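Local atomic coordinates of thermosome subunit (Methanococcoides burtonii, PDB entry 3AQ1), a protein that probably uses ATP binding and hydrolysis to help unfolded proteins fold, as a group II chaperonin subunit of an Antarctic archaeon. Residues I73-C85 / L380-A392. Sequence-based numbering, arbitrary orientation.
Sequences IISEGYRHAAEKC and LKGREQLAVSKFA
Gly77 and Ala387 meet where two helices of the helical equatorial domain of the chaperonin fold cross, residues 73-85 and 383-392, their axes 8.0 Å apart at 51°. Small residues suit this crossing: with no side chain at Gly77, the Ala387 methyl can approach the backbone, Gly77 CA lying 4.2 Å from Ala387 CB. Beside them Val388 turns CG2 onto the Gly77 carbonyl, while Ile73 sets CG2 against the backbone N of Glu384, and its CD1 lies near CD of the poorly ordered Arg383.

The aromatic packing centres on Phe391, a knob in the hole formed by Tyr78, Ala81, Ala82 and Cys85. A flat ring suits this place: one face takes the Ala81 methyl in a CH-pi contact, CB 3.6 Å from the ring centroid, and its edge points to the face of Tyr78 in an offset edge-to-face pair, planes at 69°. Helix 45-65 closes in here; its Leu57 touches Phe391 with its side chain, and the Leu57 carbonyl oxygen is hydrogen-bonded to the Tyr78 hydroxyl. A serine in place of Phe391 would probably leave this hole unfilled and Tyr78 without its aromatic partner.

The polar link lies at the more exposed margin. With CG anti to the backbone N (chi1 -161°) and an extended chain, Glu384 is long enough to pass Gly77 CA and bring its carboxylate to His80, whose ND1 donates a bent hydrogen bond to OE2 (3.1 Å), arriving from above the carboxylate plane.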
ATOM      1  N   ILE A  73     -32.434   1.950  20.726  1.00 66.98           N
ATOM      2  CA  ILE A  73     -31.707   3.020  21.408  1.00 64.04           C
ATOM      3  C   ILE A  73     -30.226   2.682  21.521  1.00 64.64           C
ATOM      4  O   ILE A  73     -29.366   3.538  21.308  1.00 67.54           O
ATOM      5  CB  ILE A  73     -32.274   3.270  22.832  1.00 90.29           C
ATOM      6  CG1 ILE A  73     -33.621   3.994  22.762  1.00100.07           C
ATOM      7  CG2 ILE A  73     -31.299   4.068  23.676  1.00 84.85           C
ATOM      8  CD1 ILE A  73     -34.333   4.130  24.112  1.00109.02           C
ATOM      9  N   ILE A  74     -29.938   1.427  21.861  1.00 65.52           N
ATOM     10  CA  ILE A  74     -28.564   0.931  21.937  1.00 64.64           C
ATOM     11  C   ILE A  74     -27.835   1.138  20.619  1.00 62.36           C
ATOM     12  O   ILE A  74     -26.701   1.602  20.608  1.00 64.77           O
ATOM     13  CB  ILE A  74     -28.513  -0.567  22.305  1.00 68.04           C
ATOM     14  CG1 ILE A  74     -29.077  -0.788  23.709  1.00 71.97           C
ATOM     15  CG2 ILE A  74     -27.086  -1.093  22.232  1.00 64.51           C
ATOM     16  CD1 ILE A  74     -29.336  -2.232  24.042  1.00 71.90           C
ATOM     17  N   SER A  75     -28.495   0.798  19.514  1.00 60.90           N
ATOM     18  CA  SER A  75     -27.922   0.967  18.180  1.00 64.44           C
ATOM     19  C   SER A  75     -27.501   2.402  17.891  1.00 70.92           C
ATOM     20  O   SER A  75     -26.390   2.636  17.407  1.00 68.37           O
ATOM     21  CB  SER A  75     -28.908   0.516  17.111  1.00 68.36           C
ATOM     22  OG  SER A  75     -29.260  -0.834  17.300  1.00 74.19           O
ATOM     23  N   GLU A  76     -28.382   3.362  18.170  1.00 72.66           N
ATOM     24  CA  GLU A  76     -28.039   4.762  17.933  1.00 77.10           C
ATOM     25  C   GLU A  76     -26.940   5.232  18.873  1.00 70.48           C
ATOM     26  O   GLU A  76     -26.034   5.952  18.458  1.00 73.12           O
ATOM     27  CB  GLU A  76     -29.267   5.660  18.025  1.00 87.36           C
ATOM     28  CG  GLU A  76     -30.067   5.688  16.737  1.00 99.01           C
ATOM     29  CD  GLU A  76     -31.551   5.474  16.968  1.00107.32           C
ATOM     30  OE1 GLU A  76     -32.173   6.291  17.684  1.00103.30           O
ATOM     31  OE2 GLU A  76     -32.095   4.484  16.432  1.00110.43           O
ATOM     32  N   GLY A  77     -27.015   4.809  20.132  1.00 63.06           N
ATOM     33  CA  GLY A  77     -25.957   5.077  21.092  1.00 65.24           C
ATOM     34  C   GLY A  77     -24.599   4.597  20.601  1.00 61.78           C
ATOM     35  O   GLY A  77     -23.621   5.342  20.618  1.00 62.08           O
ATOM     36  N   TYR A  78     -24.541   3.344  20.161  1.00 53.87           N
ATOM     37  CA  TYR A  78     -23.318   2.776  19.612  1.00 53.84           C
ATOM     38  C   TYR A  78     -22.838   3.562  18.395  1.00 61.43           C
ATOM     39  O   TYR A  78     -21.661   3.914  18.304  1.00 66.46           O
ATOM     40  CB  TYR A  78     -23.527   1.312  19.215  1.00 47.08           C
ATOM     41  CG  TYR A  78     -23.446   0.306  20.337  1.00 35.65           C
ATOM     42  CD1 TYR A  78     -23.294   0.700  21.655  1.00 38.50           C
ATOM     43  CD2 TYR A  78     -23.547  -1.045  20.069  1.00 45.03           C
ATOM     44  CE1 TYR A  78     -23.235  -0.238  22.670  1.00 42.98           C
ATOM     45  CE2 TYR A  78     -23.485  -1.987  21.070  1.00 50.76           C
ATOM     46  CZ  TYR A  78     -23.327  -1.584  22.364  1.00 49.85           C
ATOM     47  OH  TYR A  78     -23.266  -2.543  23.347  1.00 60.28           O
ATOM     48  N   ARG A  79     -23.743   3.824  17.457  1.00 60.24           N
ATOM     49  CA  ARG A  79     -23.373   4.522  16.230  1.00 66.74           C
ATOM     50  C   ARG A  79     -22.867   5.931  16.533  1.00 69.76           C
ATOM     51  O   ARG A  79     -21.979   6.448  15.854  1.00 74.41           O
ATOM     52  CB  ARG A  79     -24.542   4.575  15.251  1.00 67.75           C
ATOM     53  CG  ARG A  79     -24.206   5.306  13.959  1.00 71.26           C
ATOM     54  CD  ARG A  79     -25.413   5.412  13.058  1.00 64.00           C
ATOM     55  NE  ARG A  79     -25.988   4.105  12.774  1.00 59.63           N
ATOM     56  CZ  ARG A  79     -25.496   3.263  11.869  1.00 69.47           C
ATOM     57  NH1 ARG A  79     -24.412   3.595  11.168  1.00 62.74           N
ATOM     58  NH2 ARG A  79     -26.086   2.089  11.666  1.00 69.94           N
ATOM     59  N   HIS A  80     -23.434   6.543  17.563  1.00 61.93           N
ATOM     60  CA  HIS A  80     -22.971   7.839  18.022  1.00 70.47           C
ATOM     61  C   HIS A  80     -21.600   7.655  18.681  1.00 68.45           C
ATOM     62  O   HIS A  80     -20.693   8.481  18.526  1.00 62.73           O
ATOM     63  CB  HIS A  80     -24.004   8.445  18.981  1.00 80.13           C
ATOM     64  CG  HIS A  80     -23.728   9.864  19.363  1.00 98.27           C
ATOM     65  ND1 HIS A  80     -24.231  10.435  20.515  1.00106.89           N
ATOM     66  CD2 HIS A  80     -22.996  10.828  18.756  1.00108.35           C
ATOM     67  CE1 HIS A  80     -23.823  11.688  20.598  1.00111.64           C
ATOM     68  NE2 HIS A  80     -23.071  11.952  19.545  1.00113.52           N
ATOM     69  N   ALA A  81     -21.442   6.544  19.390  1.00 68.78           N
ATOM     70  CA  ALA A  81     -20.163   6.219  20.004  1.00 63.98           C
ATOM     71  C   ALA A  81     -19.071   6.129  18.951  1.00 56.24           C
ATOM     72  O   ALA A  81     -18.052   6.796  19.059  1.00 59.40           O
ATOM     73  CB  ALA A  81     -20.255   4.924  20.782  1.00 64.67           C
ATOM     74  N   ALA A  82     -19.290   5.308  17.931  1.00 51.52           N
ATOM     75  CA  ALA A  82     -18.301   5.120  16.872  1.00 54.34           C
ATOM     76  C   ALA A  82     -17.892   6.439  16.244  1.00 63.33           C
ATOM     77  O   ALA A  82     -16.724   6.659  15.940  1.00 67.69           O
ATOM     78  CB  ALA A  82     -18.828   4.192  15.811  1.00 52.02           C
ATOM     79  N   GLU A  83     -18.864   7.314  16.042  1.00 70.53           N
ATOM     80  CA  GLU A  83     -18.598   8.601  15.420  1.00 78.41           C
ATOM     81  C   GLU A  83     -17.809   9.513  16.364  1.00 74.77           C
ATOM     82  O   GLU A  83     -16.920  10.260  15.936  1.00 70.50           O
ATOM     83  CB  GLU A  83     -19.908   9.242  14.948  1.00 83.89           C
ATOM     84  CG  GLU A  83     -20.546   8.485  13.779  1.00 86.96           C
ATOM     85  CD  GLU A  83     -22.025   8.789  13.584  1.00 87.99           C
ATOM     86  OE1 GLU A  83     -22.625   9.451  14.463  1.00 87.94           O
ATOM     87  OE2 GLU A  83     -22.585   8.350  12.550  1.00 83.72           O
ATOM     88  N   LYS A  84     -18.123   9.427  17.652  1.00 68.76           N
ATOM     89  CA  LYS A  84     -17.371  10.160  18.664  1.00 66.47           C
ATOM     90  C   LYS A  84     -15.933   9.646  18.820  1.00 70.55           C
ATOM     91  O   LYS A  84     -15.066  10.374  19.281  1.00 81.12           O
ATOM     92  CB  LYS A  84     -18.098  10.105  20.002  1.00 70.40           C
ATOM     93  CG  LYS A  84     -17.563  11.085  21.019  1.00 82.58           C
ATOM     94  CD  LYS A  84     -17.593  12.519  20.488  1.00 91.09           C
ATOM     95  CE  LYS A  84     -17.022  13.503  21.513  1.00 94.22           C
ATOM     96  NZ  LYS A  84     -16.527  14.764  20.890  1.00 96.22           N
ATOM     97  N   CYS A  85     -15.678   8.392  18.448  1.00 66.36           N
ATOM     98  CA  CYS A  85     -14.318   7.853  18.493  1.00 61.98           C
ATOM     99  C   CYS A  85     -13.486   8.448  17.369  1.00 67.26           C
ATOM    100  O   CYS A  85     -12.293   8.686  17.530  1.00 68.46           O
ATOM    101  CB  CYS A  85     -14.307   6.320  18.398  1.00 52.02           C
ATOM    102  SG  CYS A  85     -14.742   5.449  19.939  1.00 65.17           S
ATOM    103  N   LEU A 380     -23.636  13.075  28.777  1.00112.86           N
ATOM    104  CA  LEU A 380     -24.869  12.701  28.096  1.00114.08           C
ATOM    105  C   LEU A 380     -25.939  12.316  29.114  1.00119.65           C
ATOM    106  O   LEU A 380     -25.654  12.188  30.306  1.00118.80           O
ATOM    107  CB  LEU A 380     -24.626  11.556  27.114  1.00102.54           C
ATOM    108  CG  LEU A 380     -24.048  11.980  25.768  1.00102.94           C
ATOM    109  CD1 LEU A 380     -23.807  10.767  24.889  1.00105.74           C
ATOM    110  CD2 LEU A 380     -24.981  12.967  25.085  1.00105.74           C
ATOM    111  N   LYS A 381     -27.168  12.136  28.646  1.00122.35           N
ATOM    112  CA  LYS A 381     -28.264  11.786  29.540  1.00128.69           C
ATOM    113  C   LYS A 381     -29.258  10.817  28.894  1.00128.47           C
ATOM    114  O   LYS A 381     -29.309  10.671  27.668  1.00122.86           O
ATOM    115  CB  LYS A 381     -28.971  13.052  30.054  1.00131.53           C
ATOM    116  CG  LYS A 381     -28.081  13.972  30.901  1.00128.40           C
ATOM    117  CD  LYS A 381     -28.768  15.291  31.226  1.00128.61           C
ATOM    118  CE  LYS A 381     -27.838  16.235  31.980  1.00127.06           C
ATOM    119  NZ  LYS A 381     -28.510  17.515  32.359  1.00128.32           N
ATOM    120  N   GLY A 382     -30.044  10.154  29.735  1.00130.83           N
ATOM    121  CA  GLY A 382     -31.006   9.178  29.268  1.00132.56           C
ATOM    122  C   GLY A 382     -30.417   7.782  29.232  1.00130.09           C
ATOM    123  O   GLY A 382     -29.409   7.496  29.889  1.00119.79           O
ATOM    124  N   ARG A 383     -31.058   6.909  28.464  1.00132.97           N
ATOM    125  CA  ARG A 383     -30.601   5.534  28.306  1.00126.38           C
ATOM    126  C   ARG A 383     -29.431   5.487  27.324  1.00118.36           C
ATOM    127  O   ARG A 383     -28.574   4.606  27.409  1.00110.95           O
ATOM    128  CB  ARG A 383     -31.756   4.644  27.833  1.00128.12           C
ATOM    129  CG  ARG A 383     -32.905   4.530  28.835  1.00133.95           C
ATOM    130  CD  ARG A 383     -34.270   4.449  28.150  1.00137.50           C
ATOM    131  NE  ARG A 383     -35.347   4.224  29.114  1.00142.22           N
ATOM    132  CZ  ARG A 383     -36.644   4.257  28.816  1.00144.66           C
ATOM    133  NH1 ARG A 383     -37.037   4.516  27.575  1.00145.20           N
ATOM    134  NH2 ARG A 383     -37.547   4.036  29.762  1.00144.52           N
ATOM    135  N   GLU A 384     -29.400   6.448  26.400  1.00114.56           N
ATOM    136  CA  GLU A 384     -28.296   6.573  25.452  1.00100.97           C
ATOM    137  C   GLU A 384     -26.971   6.539  26.206  1.00 96.07           C
ATOM    138  O   GLU A 384     -26.024   5.881  25.778  1.00102.94           O
ATOM    139  CB  GLU A 384     -28.407   7.871  24.641  1.00 95.75           C
ATOM    140  CG  GLU A 384     -27.602   7.864  23.347  1.00 98.16           C
ATOM    141  CD  GLU A 384     -27.313   9.257  22.802  1.00104.46           C
ATOM    142  OE1 GLU A 384     -27.445  10.247  23.557  1.00107.91           O
ATOM    143  OE2 GLU A 384     -26.938   9.359  21.614  1.00101.23           O
ATOM    144  N   GLN A 385     -26.914   7.238  27.335  1.00 87.29           N
ATOM    145  CA  GLN A 385     -25.690   7.310  28.124  1.00 87.73           C
ATOM    146  C   GLN A 385     -25.168   5.935  28.536  1.00 86.29           C
ATOM    147  O   GLN A 385     -23.970   5.671  28.458  1.00 86.29           O
ATOM    148  CB  GLN A 385     -25.880   8.176  29.367  1.00 91.42           C
ATOM    149  CG  GLN A 385     -24.681   8.126  30.298  1.00 99.05           C
ATOM    150  CD  GLN A 385     -24.950   8.751  31.651  1.00115.13           C
ATOM    151  OE1 GLN A 385     -25.916   9.536  31.769  1.00120.23           O
ATOM    152  NE2 GLN A 385     -24.187   8.454  32.597  1.00119.62           N
ATOM    153  N   LEU A 386     -26.064   5.068  28.994  1.00 85.06           N
ATOM    154  CA  LEU A 386     -25.677   3.706  29.341  1.00 78.77           C
ATOM    155  C   LEU A 386     -25.024   3.014  28.146  1.00 72.42           C
ATOM    156  O   LEU A 386     -24.004   2.346  28.285  1.00 66.26           O
ATOM    157  CB  LEU A 386     -26.889   2.911  29.835  1.00 78.60           C
ATOM    158  CG  LEU A 386     -27.051   2.906  31.359  1.00 85.96           C
ATOM    159  CD1 LEU A 386     -28.496   2.640  31.794  1.00 85.89           C
ATOM    160  CD2 LEU A 386     -26.069   1.915  32.003  1.00 84.65           C
ATOM    161  N   ALA A 387     -25.617   3.209  26.970  1.00 71.35           N
ATOM    162  CA  ALA A 387     -25.164   2.578  25.737  1.00 63.08           C
ATOM    163  C   ALA A 387     -23.765   3.025  25.331  1.00 65.27           C
ATOM    164  O   ALA A 387     -22.902   2.194  25.029  1.00 63.51           O
ATOM    165  CB  ALA A 387     -26.151   2.852  24.617  1.00 57.03           C
ATOM    166  N   VAL A 388     -23.555   4.338  25.304  1.00 60.76           N
ATOM    167  CA  VAL A 388     -22.253   4.892  24.962  1.00 63.34           C
ATOM    168  C   VAL A 388     -21.209   4.532  26.016  1.00 67.87           C
ATOM    169  O   VAL A 388     -20.055   4.241  25.706  1.00 65.49           O
ATOM    170  CB  VAL A 388     -22.330   6.409  24.786  1.00 56.46           C
ATOM    171  CG1 VAL A 388     -20.945   7.002  24.751  1.00 51.92           C
ATOM    172  CG2 VAL A 388     -23.080   6.728  23.514  1.00 58.61           C
ATOM    173  N   SER A 389     -21.635   4.540  27.269  1.00 74.67           N
ATOM    174  CA  SER A 389     -20.777   4.134  28.363  1.00 72.65           C
ATOM    175  C   SER A 389     -20.307   2.693  28.146  1.00 68.07           C
ATOM    176  O   SER A 389     -19.134   2.375  28.343  1.00 67.31           O
ATOM    177  CB  SER A 389     -21.528   4.274  29.692  1.00 68.49           C
ATOM    178  OG  SER A 389     -20.665   4.052  30.789  1.00 68.77           O
ATOM    179  N   LYS A 390     -21.223   1.825  27.732  1.00 63.10           N
ATOM    180  CA  LYS A 390     -20.888   0.424  27.517  1.00 61.96           C
ATOM    181  C   LYS A 390     -19.972   0.258  26.310  1.00 64.27           C
ATOM    182  O   LYS A 390     -19.139  -0.646  26.279  1.00 61.59           O
ATOM    183  CB  LYS A 390     -22.149  -0.430  27.374  1.00 66.36           C
ATOM    184  CG  LYS A 390     -22.837  -0.755  28.704  1.00 76.87           C
ATOM    185  CD  LYS A 390     -22.010  -1.733  29.537  1.00 83.33           C
ATOM    186  CE  LYS A 390     -22.701  -2.111  30.847  1.00 84.25           C
ATOM    187  NZ  LYS A 390     -22.002  -3.247  31.529  1.00 82.42           N
ATOM    188  N   PHE A 391     -20.114   1.136  25.321  1.00 65.82           N
ATOM    189  CA  PHE A 391     -19.221   1.115  24.170  1.00 58.95           C
ATOM    190  C   PHE A 391     -17.814   1.391  24.680  1.00 58.89           C
ATOM    191  O   PHE A 391     -16.903   0.575  24.505  1.00 58.27           O
ATOM    192  CB  PHE A 391     -19.640   2.158  23.129  1.00 49.58           C
ATOM    193  CG  PHE A 391     -19.001   1.973  21.767  1.00 38.42           C
ATOM    194  CD1 PHE A 391     -17.723   2.407  21.520  1.00 39.98           C
ATOM    195  CD2 PHE A 391     -19.705   1.408  20.728  1.00 40.77           C
ATOM    196  CE1 PHE A 391     -17.147   2.258  20.261  1.00 42.90           C
ATOM    197  CE2 PHE A 391     -19.129   1.257  19.470  1.00 44.26           C
ATOM    198  CZ  PHE A 391     -17.855   1.686  19.241  1.00 38.70           C
ATOM    199  N   ALA A 392     -17.647   2.534  25.338  1.00 55.98           N
ATOM    200  CA  ALA A 392     -16.348   2.916  25.879  1.00 59.37           C
ATOM    201  C   ALA A 392     -15.727   1.804  26.735  1.00 57.69           C
ATOM    202  O   ALA A 392     -14.513   1.712  26.849  1.00 62.10           O
ATOM    203  CB  ALA A 392     -16.460   4.214  26.664  1.00 58.50           C
TER